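Local atomic coordinates of ADP-ribosylglycohydrolase (Thermus thermophilus, PDB entry 2YZV), a protein that belongs to the ADP-ribosylglycohydrolase family and has an all-helical fold that holds two neighbouring magnesium ions near its middle. Residues L16-V20 against W276-L280; W55-T59 against D253-A257; A126-L131 against P218-T224. All coordinates share one frame; numbering follows the deposited sequence.

Interaction 1: residues L16-V20 against W276-L280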
loop_
_atom_site.group_PDB
_atom_site.type_symbol
_atom_site.label_atom_id
_atom_site.label_comp_id
_atom_site.label_asym_id
_atom_site.label_seq_id
_atom_site.Cartn_x
_atom_site.Cartn_y
_atom_site.Cartn_z
ATOM N N LEU A 16 -0.674 -1.231 -9.951
ATOM C CA LEU A 16 -0.260 -2.590 -10.282
ATOM C C LEU A 16 0.882 -3.054 -9.379
ATOM O O LEU A 16 0.950 -4.224 -9.005
ATOM C CB LEU A 16 0.166 -2.683 -11.752
ATOM C CG LEU A 16 -0.925 -2.856 -12.818
ATOM C CD1 LEU A 16 -1.532 -4.236 -12.688
ATOM C CD2 LEU A 16 -1.994 -1.785 -12.682
ATOM N N GLY A 17 1.771 -2.131 -9.019
ATOM C CA GLY A 17 2.883 -2.479 -8.150
ATOM C C GLY A 17 2.391 -2.981 -6.804
ATOM O O GLY A 17 2.998 -3.867 -6.195
ATOM N N LEU A 18 1.292 -2.403 -6.333
ATOM C CA LEU A 18 0.696 -2.806 -5.060
ATOM C C LEU A 18 0.339 -4.292 -5.125
ATOM O O LEU A 18 0.727 -5.071 -4.253
ATOM C CB LEU A 18 -0.564 -1.971 -4.800
ATOM C CG LEU A 18 -1.330 -2.083 -3.479
ATOM C CD1 LEU A 18 -2.356 -0.965 -3.423
ATOM C CD2 LEU A 18 -2.013 -3.439 -3.345
ATOM N N ALA A 19 -0.390 -4.678 -6.169
ATOM C CA ALA A 19 -0.816 -6.064 -6.349
ATOM C C ALA A 19 0.348 -7.015 -6.608
ATOM O O ALA A 19 0.347 -8.152 -6.137
ATOM C CB ALA A 19 -1.829 -6.152 -7.488
ATOM N N VAL A 20 1.329 -6.559 -7.375
ATOM C CA VAL A 20 2.502 -7.372 -7.662
ATOM C C VAL A 20 3.224 -7.686 -6.351
ATOM O O VAL A 20 3.610 -8.826 -6.103
ATOM C CB VAL A 20 3.457 -6.638 -8.634
ATOM C CG1 VAL A 20 4.819 -7.311 -8.655
ATOM C CG2 VAL A 20 2.857 -6.636 -10.040
ATOM N N TRP A 276 5.996 -10.607 -14.302
ATOM C CA TRP A 276 5.231 -10.457 -13.066
ATOM C C TRP A 276 3.844 -9.918 -13.402
ATOM O O TRP A 276 2.835 -10.396 -12.878
ATOM C CB TRP A 276 5.938 -9.500 -12.092
ATOM C CG TRP A 276 7.167 -10.083 -11.438
ATOM C CD1 TRP A 276 7.634 -11.365 -11.560
ATOM C CD2 TRP A 276 8.071 -9.413 -10.546
ATOM N NE1 TRP A 276 8.767 -11.532 -10.802
ATOM C CE2 TRP A 276 9.060 -10.352 -10.169
ATOM C CE3 TRP A 276 8.142 -8.112 -10.029
ATOM C CZ2 TRP A 276 10.109 -10.029 -9.296
ATOM C CZ3 TRP A 276 9.187 -7.791 -9.159
ATOM C CH2 TRP A 276 10.155 -8.748 -8.802
ATOM N N LEU A 277 3.796 -8.926 -14.284
ATOM C CA LEU A 277 2.529 -8.334 -14.696
ATOM C C LEU A 277 1.672 -9.323 -15.488
ATOM O O LEU A 277 0.465 -9.410 -15.280
ATOM C CB LEU A 277 2.781 -7.075 -15.536
ATOM C CG LEU A 277 3.413 -5.883 -14.808
ATOM C CD1 LEU A 277 3.782 -4.798 -15.814
ATOM C CD2 LEU A 277 2.442 -5.339 -13.771
ATOM N N ARG A 278 2.291 -10.073 -16.393
ATOM C CA ARG A 278 1.538 -11.034 -17.193
ATOM C C ARG A 278 0.915 -12.144 -16.360
ATOM O O ARG A 278 -0.108 -12.713 -16.743
ATOM C CB ARG A 278 2.430 -11.648 -18.279
ATOM C CG ARG A 278 2.679 -10.725 -19.465
ATOM C CD ARG A 278 3.376 -11.460 -20.601
ATOM N NE ARG A 278 4.789 -11.702 -20.329
ATOM C CZ ARG A 278 5.729 -10.763 -20.376
ATOM N NH1 ARG A 278 5.407 -9.515 -20.687
ATOM N NH2 ARG A 278 6.992 -11.074 -20.116
ATOM N N ALA A 279 1.522 -12.442 -15.215
ATOM C CA ALA A 279 1.026 -13.497 -14.335
ATOM C C ALA A 279 0.017 -12.981 -13.312
ATOM O O ALA A 279 -0.685 -13.761 -12.676
ATOM C CB ALA A 279 2.199 -14.152 -13.611
ATOM N N LEU A 280 -0.054 -11.661 -13.172
ATOM C CA LEU A 280 -0.932 -11.011 -12.200
ATOM C C LEU A 280 -2.438 -11.175 -12.423
ATOM O O LEU A 280 -2.962 -10.858 -13.490
ATOM C CB LEU A 280 -0.593 -9.519 -12.141
ATOM C CG LEU A 280 -1.242 -8.699 -11.023
ATOM C CD1 LEU A 280 -0.706 -9.155 -9.669
ATOM C CD2 LEU A 280 -0.928 -7.224 -11.241
#
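Val20, Leu16 and Ala19, along one side of helix 4-26, meet Trp276, Leu277 and Leu280 from the end of the short helix 274-279, a helix-to-helix junction in the buried interior of this all-helical ADP-ribosylglycohydrolase fold. No hydrogen bond passes between the two segments; the contact is van der Waals packing of apolar side chains, which suits leucine, valine and alanine at these positions.

The aliphatic contacts centre on Leu280, whose chain has just left the helix. Its CG lies anti to the backbone N (chi1 -170°), which sends the two methyls out to helix 4-26. CD1 comes against Ala19 CB at 3.9 Å, where the small methyl lets the leucine come near the helix backbone; helix 283-298 contributes Met286 to the same two residues. Leu277 CD2 touches two residues of helix 4-26, 4.0 Å from Leu16 CB and also 4.0 Å from Val20 CG2. Because Leu16 and Val20 are one helical turn apart, joined by the bond from Val20 N to Leu16 O, both can touch this one methyl.

The aromatic contact is made by the other branch of Val20. With CG1 anti to the backbone N (chi1 166°), the beta-branched side chain splits its methyls: CG2 goes to the two leucines, while CG1 meets Trp276 CE3 at 3.7 Å, approaching the ring obliquely. The indole pairs an apolar ring surface with one polar group, NE1, which is hydrogen-bonded to Glu41 OE1. Met42 also touches both Val20 and Trp276.

Packing is tightest at the end of Leu16, where CD1 stands 3.4 Å from Leu280 CD2, less than the usual carbon-carbon contact distance.

Interaction 2: residues W55-T59 against D253-A257. With MG (magnesium ion), chain C; MG (magnesium ion), chain B.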
loop_
_atom_site.group_PDB
_atom_site.type_symbol
_atom_site.label_atom_id
_atom_site.label_comp_id
_atom_site.label_asym_id
_atom_site.label_seq_id
_atom_site.Cartn_x
_atom_site.Cartn_y
_atom_site.Cartn_z
ATOM N N TRP A 55 -3.273 -12.498 -5.360
ATOM C CA TRP A 55 -2.976 -11.669 -4.204
ATOM C C TRP A 55 -3.906 -11.921 -3.016
ATOM O O TRP A 55 -4.749 -12.820 -3.052
ATOM C CB TRP A 55 -3.000 -10.194 -4.623
ATOM C CG TRP A 55 -3.827 -9.944 -5.846
ATOM C CD1 TRP A 55 -3.382 -9.838 -7.139
ATOM C CD2 TRP A 55 -5.249 -9.801 -5.900
ATOM N NE1 TRP A 55 -4.445 -9.636 -7.989
ATOM C CE2 TRP A 55 -5.601 -9.609 -7.254
ATOM C CE3 TRP A 55 -6.263 -9.816 -4.932
ATOM C CZ2 TRP A 55 -6.929 -9.434 -7.667
ATOM C CZ3 TRP A 55 -7.583 -9.644 -5.341
ATOM C CH2 TRP A 55 -7.901 -9.454 -6.700
ATOM N N THR A 56 -3.757 -11.114 -1.968
ATOM C CA THR A 56 -4.541 -11.289 -0.746
ATOM C C THR A 56 -5.530 -10.170 -0.428
ATOM O O THR A 56 -6.007 -9.470 -1.321
ATOM C CB THR A 56 -3.601 -11.446 0.456
ATOM O OG1 THR A 56 -2.992 -10.182 0.751
ATOM C CG2 THR A 56 -2.502 -12.454 0.135
ATOM N N ASP A 57 -5.833 -10.008 0.859
ATOM C CA ASP A 57 -6.766 -8.976 1.295
ATOM C C ASP A 57 -6.229 -7.569 1.059
ATOM O O ASP A 57 -7.001 -6.610 0.999
ATOM C CB ASP A 57 -7.125 -9.164 2.778
ATOM C CG ASP A 57 -5.917 -9.108 3.691
ATOM O OD1 ASP A 57 -5.290 -8.033 3.800
ATOM O OD2 ASP A 57 -5.595 -10.144 4.310
ATOM N N ASP A 58 -4.913 -7.443 0.918
ATOM C CA ASP A 58 -4.300 -6.141 0.670
ATOM C C ASP A 58 -4.875 -5.578 -0.622
ATOM O O ASP A 58 -5.449 -4.485 -0.649
ATOM C CB ASP A 58 -2.781 -6.274 0.506
ATOM C CG ASP A 58 -2.099 -6.812 1.744
ATOM O OD1 ASP A 58 -2.489 -7.896 2.221
ATOM O OD2 ASP A 58 -1.160 -6.153 2.234
ATOM N N THR A 59 -4.708 -6.337 -1.696
ATOM C CA THR A 59 -5.192 -5.923 -2.998
ATOM C C THR A 59 -6.720 -5.906 -3.055
ATOM O O THR A 59 -7.308 -5.036 -3.703
ATOM C CB THR A 59 -4.624 -6.842 -4.106
ATOM O OG1 THR A 59 -3.191 -6.823 -4.050
ATOM C CG2 THR A 59 -5.065 -6.368 -5.478
ATOM N N ASP A 253 3.578 -9.942 2.315
ATOM C CA ASP A 253 2.590 -9.512 1.335
ATOM C C ASP A 253 2.334 -8.015 1.475
ATOM O O ASP A 253 2.235 -7.296 0.482
ATOM C CB ASP A 253 1.270 -10.278 1.502
ATOM C CG ASP A 253 0.673 -10.143 2.894
ATOM O OD1 ASP A 253 -0.569 -10.081 3.000
ATOM O OD2 ASP A 253 1.429 -10.117 3.884
ATOM N N THR A 254 2.250 -7.545 2.712
ATOM C CA THR A 254 1.977 -6.138 2.960
ATOM C C THR A 254 3.203 -5.247 2.794
ATOM O O THR A 254 3.091 -4.125 2.301
ATOM C CB THR A 254 1.363 -5.955 4.346
ATOM O OG1 THR A 254 0.221 -6.815 4.460
ATOM C CG2 THR A 254 0.921 -4.508 4.545
ATOM N N VAL A 255 4.374 -5.729 3.201
ATOM C CA VAL A 255 5.585 -4.937 3.015
ATOM C C VAL A 255 5.783 -4.847 1.502
ATOM O O VAL A 255 6.129 -3.795 0.968
ATOM C CB VAL A 255 6.818 -5.602 3.670
ATOM C CG1 VAL A 255 8.095 -4.891 3.234
ATOM C CG2 VAL A 255 6.685 -5.540 5.182
ATOM N N GLY A 256 5.548 -5.960 0.813
ATOM C CA GLY A 256 5.674 -5.964 -0.633
ATOM C C GLY A 256 4.680 -5.015 -1.287
ATOM O O GLY A 256 5.017 -4.316 -2.246
ATOM N N ALA A 257 3.454 -4.977 -0.774
ATOM C CA ALA A 257 2.428 -4.101 -1.338
ATOM C C ALA A 257 2.745 -2.626 -1.125
ATOM O O ALA A 257 2.492 -1.801 -2.003
ATOM C CB ALA A 257 1.069 -4.429 -0.739
HETATM MG MG MG C . -2.510 -9.743 2.790
HETATM MG MG MG B . -0.242 -8.937 5.362
#
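Thr56 and Asp253 face each other with CA atoms 7.6 Å apart, and Asp58 and Thr254 come closer still, at 6.7 Å between their CA atoms. Residues 55-59 run from a loop into the first turn of helix 57-72, while residues 253-257 form a full turn of helix 252-267, closed by the bond from Ala257 N to Asp253 O. Thr56 is the N-cap of its helix: OG1 accepts a weak but nearly straight bond from Asp58 N (N-H...O 170°).

That hydroxyl lies between the backbone N and the carbonyl carbon (chi1 72°), and from there it also binds the chain C magnesium ion at 2.1 Å from OG1. The stronger hydrogen bond of this hydroxyl is with Asp22 OD1 of helix 4-26. Asp58 OD1 and Asp253 OD1 join Thr56 OG1 round the metal, at 1.9 and 2.0 Å from the ion respectively. The carboxylate planes of Asp58 and Asp253 are turned 65° apart, and Asp58 OD1 comes within 3.0 Å of Asp253 OD1, a closeness of like charges that the shared cation probably makes tolerable.

This is the two-magnesium site of the ADP-ribosylglycohydrolase fold, built from residues at the starts of helices 57-72 and 252-267. Asp253 bridges the pair of ions: OD1 is shared by both, while OD2 binds the chain B ion alone. Thr254 OG1 is 2.4 Å from that second magnesium, and Asp251 completes its protein ligands.

The two metal shells are also tied by a hydrogen bond. Thr254 OG1 donates to Asp58 OD2 over 2.7 Å, meeting the syn lone pair of the carboxylate. Each Asp58 oxygen thus has its own task, OD1 on the metal and OD2 on the threonine, while the small methyl of Ala257 lies beside OD2.

Interaction 3: residues A126-L131 against P218-T224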
loop_
_atom_site.group_PDB
_atom_site.type_symbol
_atom_site.label_atom_id
_atom_site.label_comp_id
_atom_site.label_asym_id
_atom_site.label_seq_id
_atom_site.Cartn_x
_atom_site.Cartn_y
_atom_site.Cartn_z
ATOM N N ALA A 126 -3.075 -0.715 15.273
ATOM C CA ALA A 126 -1.842 -0.049 14.858
ATOM C C ALA A 126 -1.197 -0.803 13.703
ATOM O O ALA A 126 -0.062 -0.507 13.323
ATOM C CB ALA A 126 -0.865 0.041 16.028
ATOM N N GLY A 127 -1.930 -1.768 13.156
ATOM C CA GLY A 127 -1.440 -2.571 12.049
ATOM C C GLY A 127 -1.265 -1.799 10.755
ATOM O O GLY A 127 -1.625 -0.629 10.666
ATOM N N ASN A 128 -0.723 -2.473 9.745
ATOM C CA ASN A 128 -0.446 -1.860 8.450
ATOM C C ASN A 128 -1.580 -1.873 7.432
ATOM O O ASN A 128 -1.379 -1.475 6.288
ATOM C CB ASN A 128 0.772 -2.529 7.819
ATOM C CG ASN A 128 0.619 -4.033 7.729
ATOM O OD1 ASN A 128 -0.496 -4.548 7.663
ATOM N ND2 ASN A 128 1.739 -4.747 7.713
ATOM N N GLY A 129 -2.763 -2.322 7.835
ATOM C CA GLY A 129 -3.881 -2.371 6.905
ATOM C C GLY A 129 -4.148 -1.095 6.115
ATOM O O GLY A 129 -4.403 -1.156 4.912
ATOM N N PRO A 130 -4.101 0.083 6.755
ATOM C CA PRO A 130 -4.359 1.321 6.013
ATOM C C PRO A 130 -3.331 1.612 4.930
ATOM O O PRO A 130 -3.623 2.312 3.962
ATOM C CB PRO A 130 -4.337 2.396 7.103
ATOM C CG PRO A 130 -4.704 1.644 8.344
ATOM C CD PRO A 130 -3.918 0.367 8.187
ATOM N N LEU A 131 -2.122 1.088 5.109
ATOM C CA LEU A 131 -1.045 1.325 4.155
ATOM C C LEU A 131 -1.138 0.460 2.912
ATOM O O LEU A 131 -0.792 0.894 1.818
ATOM C CB LEU A 131 0.312 1.049 4.803
ATOM C CG LEU A 131 0.642 1.708 6.138
ATOM C CD1 LEU A 131 2.060 1.332 6.532
ATOM C CD2 LEU A 131 0.504 3.215 6.021
ATOM N N PRO A 218 7.636 -6.428 9.340
ATOM C CA PRO A 218 6.688 -6.079 10.405
ATOM C C PRO A 218 5.239 -5.872 9.985
ATOM O O PRO A 218 4.958 -5.475 8.853
ATOM C CB PRO A 218 7.267 -4.784 10.991
ATOM C CG PRO A 218 8.658 -4.665 10.391
ATOM C CD PRO A 218 8.505 -5.281 9.038
ATOM N N GLY A 219 4.335 -6.129 10.926
ATOM C CA GLY A 219 2.915 -5.934 10.695
ATOM C C GLY A 219 2.512 -4.586 11.277
ATOM O O GLY A 219 1.475 -4.029 10.932
ATOM N N TYR A 220 3.356 -4.064 12.163
ATOM C CA TYR A 220 3.143 -2.774 12.823
ATOM C C TYR A 220 3.336 -1.685 11.763
ATOM O O TYR A 220 4.363 -1.652 11.100
ATOM C CB TYR A 220 4.171 -2.645 13.956
ATOM C CG TYR A 220 4.119 -1.386 14.786
ATOM C CD1 TYR A 220 2.937 -0.968 15.395
ATOM C CD2 TYR A 220 5.278 -0.648 15.021
ATOM C CE1 TYR A 220 2.910 0.151 16.225
ATOM C CE2 TYR A 220 5.266 0.471 15.847
ATOM C CZ TYR A 220 4.078 0.864 16.446
ATOM O OH TYR A 220 4.066 1.968 17.264
ATOM N N ALA A 221 2.352 -0.796 11.611
ATOM C CA ALA A 221 2.413 0.253 10.586
ATOM C C ALA A 221 3.744 0.989 10.427
ATOM O O ALA A 221 4.277 1.064 9.321
ATOM C CB ALA A 221 1.278 1.265 10.794
ATOM N N PRO A 222 4.292 1.557 11.512
ATOM C CA PRO A 222 5.570 2.260 11.355
ATOM C C PRO A 222 6.668 1.334 10.831
ATOM O O PRO A 222 7.490 1.737 10.003
ATOM C CB PRO A 222 5.867 2.760 12.767
ATOM C CG PRO A 222 4.495 2.974 13.341
ATOM C CD PRO A 222 3.750 1.746 12.871
ATOM N N GLY A 223 6.676 0.096 11.319
ATOM C CA GLY A 223 7.681 -0.864 10.891
ATOM C C GLY A 223 7.508 -1.291 9.446
ATOM O O GLY A 223 8.490 -1.531 8.736
ATOM N N THR A 224 6.259 -1.396 9.002
ATOM C CA THR A 224 5.987 -1.790 7.625
ATOM C C THR A 224 6.467 -0.681 6.700
ATOM O O THR A 224 7.103 -0.937 5.675
ATOM C CB THR A 224 4.485 -2.017 7.403
ATOM O OG1 THR A 224 4.020 -3.010 8.328
ATOM C CG2 THR A 224 4.218 -2.483 5.978
#
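Asn128 and Thr224 cross at about a right angle, the amide nitrogen of one meeting the hydroxyl of the other. Asn128 ND2 donates to Thr224 OG1 at 2.9 Å, and the hydroxyl lies only 9° out of the amide plane. Asn128 CG sits between its backbone N and carbonyl carbon (chi1 54°), which folds the amide across toward the second segment. Thr224 OG1 does double duty: while accepting from the amide it donates to Pro218 O at 2.7 Å, coming from above the carbonyl plane. A hydroxyl, able to give and take at once, suits this relay, and it ties the loop at Pro218 to the first turn of helix 221-234.

Beside this pair the backbones make a single bridge between Gly127 and Tyr220. Ala221 N donates to Ala126 O at 3.0 Å. Tyr220, the N-cap residue, turns its ring so that CE1 rests 3.8 Å from Ala126 CB; Pro222 CD covers one ring face, and the phenol OH bonds to Glu163. Further along the segment, Leu131 CD1 reaches Ala221, 3.6 Å from its O.

The amide nitrogen of Asn128 has a second acceptor in Asp251 OD2, and Asp251 is itself a ligand of magnesium. With its side chain about 5 Å from a bound ion, and its amide held by Thr224, Asn128 is thus a second-shell residue that probably helps to position a first-shell aspartate of the family's two-magnesium site.

Overall arrangement
From the N terminus, helix 4-26 supplies residues 16-20, which wait until 276-280 for their partner; interaction 1 therefore closes the widest loop. Within it, interaction 2 joins the start of helix 57-72 to helix 252-267, and within that loop in turn interaction 3 brings residues 126-131 to the start of helix 221-234. The three loops nest and none cross. Interactions 1 and 2 touch where Ala19 packs on Thr59 and Leu280 on Trp55; interactions 2 and 3 touch where Thr254 packs on Asn128. Interactions 1 and 3, whose centres are 22 Å apart, lie on opposite sides of the chain's centre, with the magnesium-binding contact linking them.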